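Local coordinates for GNAT family acetyltransferase (Mycobacterium smegmatis, PDB 6C30), which probably transfers an acetyl group from acetyl-CoA to an amine, perhaps a protein N-terminus, as a RimJ-type member of the GNAT family, at residues L102-V107 and R113-G118. Sequence-based numbering, arbitrary orientation.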
loop_
_atom_site.group_PDB
_atom_site.type_symbol
_atom_site.label_atom_id
_atom_site.label_comp_id
_atom_site.label_asym_id
_atom_site.label_seq_id
_atom_site.Cartn_x
_atom_site.Cartn_y
_atom_site.Cartn_z
ATOM N N LEU A 102 10.831 2.662 9.147
ATOM C CA LEU A 102 10.465 2.392 10.527
ATOM C C LEU A 102 11.002 0.991 10.812
ATOM O O LEU A 102 10.519 0.014 10.239
ATOM C CB LEU A 102 8.942 2.475 10.711
ATOM C CG LEU A 102 8.286 2.400 12.097
ATOM C CD1 LEU A 102 8.425 1.007 12.720
ATOM C CD2 LEU A 102 8.830 3.486 13.016
ATOM N N THR A 103 12.011 0.904 11.668
ATOM C CA THR A 103 12.687 -0.362 11.906
ATOM C C THR A 103 12.560 -0.796 13.362
ATOM O O THR A 103 12.872 -0.026 14.276
ATOM C CB THR A 103 14.175 -0.259 11.539
ATOM O OG1 THR A 103 14.297 0.222 10.197
ATOM C CG2 THR A 103 14.866 -1.618 11.648
ATOM N N ILE A 104 12.092 -2.025 13.567
ATOM C CA ILE A 104 12.121 -2.663 14.881
ATOM C C ILE A 104 13.337 -3.584 14.932
ATOM O O ILE A 104 13.537 -4.375 14.010
ATOM C CB ILE A 104 10.855 -3.493 15.148
ATOM C CG1 ILE A 104 9.588 -2.734 14.752
ATOM C CG2 ILE A 104 10.805 -3.950 16.591
ATOM C CD1 ILE A 104 9.396 -1.497 15.510
ATOM N N GLY A 105 14.156 -3.471 15.973
ATOM C CA GLY A 105 15.353 -4.292 16.060
ATOM C C GLY A 105 15.646 -4.858 17.431
ATOM O O GLY A 105 14.995 -4.500 18.424
ATOM N N ASN A 106 16.633 -5.757 17.480
ATOM C CA ASN A 106 17.019 -6.427 18.728
ATOM C C ASN A 106 15.799 -7.053 19.412
ATOM O O ASN A 106 15.631 -6.964 20.634
ATOM C CB ASN A 106 17.738 -5.443 19.669
ATOM C CG ASN A 106 18.352 -6.127 20.876
ATOM O OD1 ASN A 106 18.832 -7.254 20.780
ATOM N ND2 ASN A 106 18.312 -5.458 22.021
ATOM N N VAL A 107 14.946 -7.683 18.615
ATOM C CA VAL A 107 13.719 -8.278 19.129
ATOM C C VAL A 107 14.028 -9.497 19.987
ATOM O O VAL A 107 14.769 -10.390 19.574
ATOM C CB VAL A 107 12.767 -8.688 17.988
ATOM C CG1 VAL A 107 11.521 -9.367 18.532
ATOM C CG2 VAL A 107 12.375 -7.468 17.157
ATOM N N ARG A 113 10.749 -9.779 26.013
ATOM C CA ARG A 113 9.727 -9.339 25.059
ATOM C C ARG A 113 9.881 -7.855 24.758
ATOM O O ARG A 113 8.949 -7.060 24.907
ATOM C CB ARG A 113 8.323 -9.628 25.592
ATOM C CG ARG A 113 8.147 -11.056 26.078
ATOM C CD ARG A 113 6.724 -11.278 26.533
ATOM N NE ARG A 113 6.645 -12.345 27.524
ATOM C CZ ARG A 113 5.510 -12.793 28.045
ATOM N NH1 ARG A 113 4.354 -12.264 27.662
ATOM N NH2 ARG A 113 5.532 -13.771 28.943
ATOM N N SER A 114 11.092 -7.489 24.372
ATOM C CA SER A 114 11.433 -6.091 24.166
ATOM C C SER A 114 12.144 -5.939 22.829
ATOM O O SER A 114 12.630 -6.909 22.265
ATOM C CB SER A 114 12.302 -5.586 25.327
ATOM O OG SER A 114 12.567 -4.194 25.242
ATOM N N ALA A 115 12.185 -4.715 22.325
ATOM C CA ALA A 115 12.882 -4.401 21.083
ATOM C C ALA A 115 13.155 -2.911 21.054
ATOM O O ALA A 115 12.575 -2.163 21.848
ATOM C CB ALA A 115 12.053 -4.813 19.873
ATOM N N TRP A 116 14.046 -2.471 20.173
ATOM C CA TRP A 116 14.144 -1.040 19.930
ATOM C C TRP A 116 13.399 -0.685 18.662
ATOM O O TRP A 116 13.087 -1.551 17.838
ATOM C CB TRP A 116 15.599 -0.534 19.856
ATOM C CG TRP A 116 16.573 -1.188 18.898
ATOM C CD1 TRP A 116 17.623 -1.991 19.243
ATOM C CD2 TRP A 116 16.650 -1.025 17.468
ATOM N NE1 TRP A 116 18.326 -2.365 18.119
ATOM C CE2 TRP A 116 17.749 -1.794 17.019
ATOM C CE3 TRP A 116 15.883 -0.328 16.524
ATOM C CZ2 TRP A 116 18.108 -1.877 15.672
ATOM C CZ3 TRP A 116 16.243 -0.415 15.174
ATOM C CH2 TRP A 116 17.348 -1.182 14.770
ATOM N N ILE A 117 13.079 0.599 18.547
ATOM C CA ILE A 117 12.449 1.147 17.348
ATOM C C ILE A 117 13.272 2.345 16.880
ATOM O O ILE A 117 13.788 3.115 17.690
ATOM C CB ILE A 117 10.978 1.552 17.618
ATOM C CG1 ILE A 117 10.239 1.844 16.313
ATOM C CG2 ILE A 117 10.883 2.745 18.576
ATOM C CD1 ILE A 117 8.743 1.822 16.511
ATOM N N GLY A 118 13.428 2.466 15.569
ATOM C CA GLY A 118 14.101 3.607 14.988
ATOM C C GLY A 118 13.362 4.026 13.738
ATOM O O GLY A 118 12.561 3.261 13.197
#
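Thr-103 O is approached by two backbone groups: Gly-118 N-H bonds to it, with an N–O separation of 2.9 Å, and the CA-H of Ile-117 adds a weaker contact. Thr-103 N returns a nearly straight bond to Gly-118 O, its N-H···O angle being 170°. The same reciprocal pairing recurs between Gly-105 and Trp-116, where Trp-116 N lies 2.8 Å from Gly-105 O. These two hydrogen-bonded pairs flank the non-hydrogen-bonded pair Ile-104/Ile-117, an alternation that marks antiparallel pairing; strands 97-105 and 114-121, consecutive in the chain, form a beta hairpin.

On one face, Trp-116 folds its indole over the neighbouring strand. Chi1 of 54° sets CG between the backbone N and carbonyl carbon, and the six-membered ring comes to cover Gly-105: its centroid is 3.6 Å from Gly-105 CA, 11° off the normal, a CH-pi contact. Thr-103 CG2 runs alongside the benzo end at 4.0 Å from Trp-116 CZ3, while Asn-106 CB meets the pyrrole end near CD1 and NE1.

The other face is aliphatic. Ile-104 CD1 presses on Ile-117 CD1 at 3.5 Å, Leu-102 adds both its methyls to Ile-117 CD1, and Ile-104 CG2 meets Ala-115 CB. Leu-135 of helix 130-143 touches both Leu-102 and Ile-117, placing this face against the helix.

Paired backbone bonds therefore fix the register of this part of the GNAT sheet, while an indole laid over bare glycine backbone and a buried aliphatic layer give its two faces different chemistry.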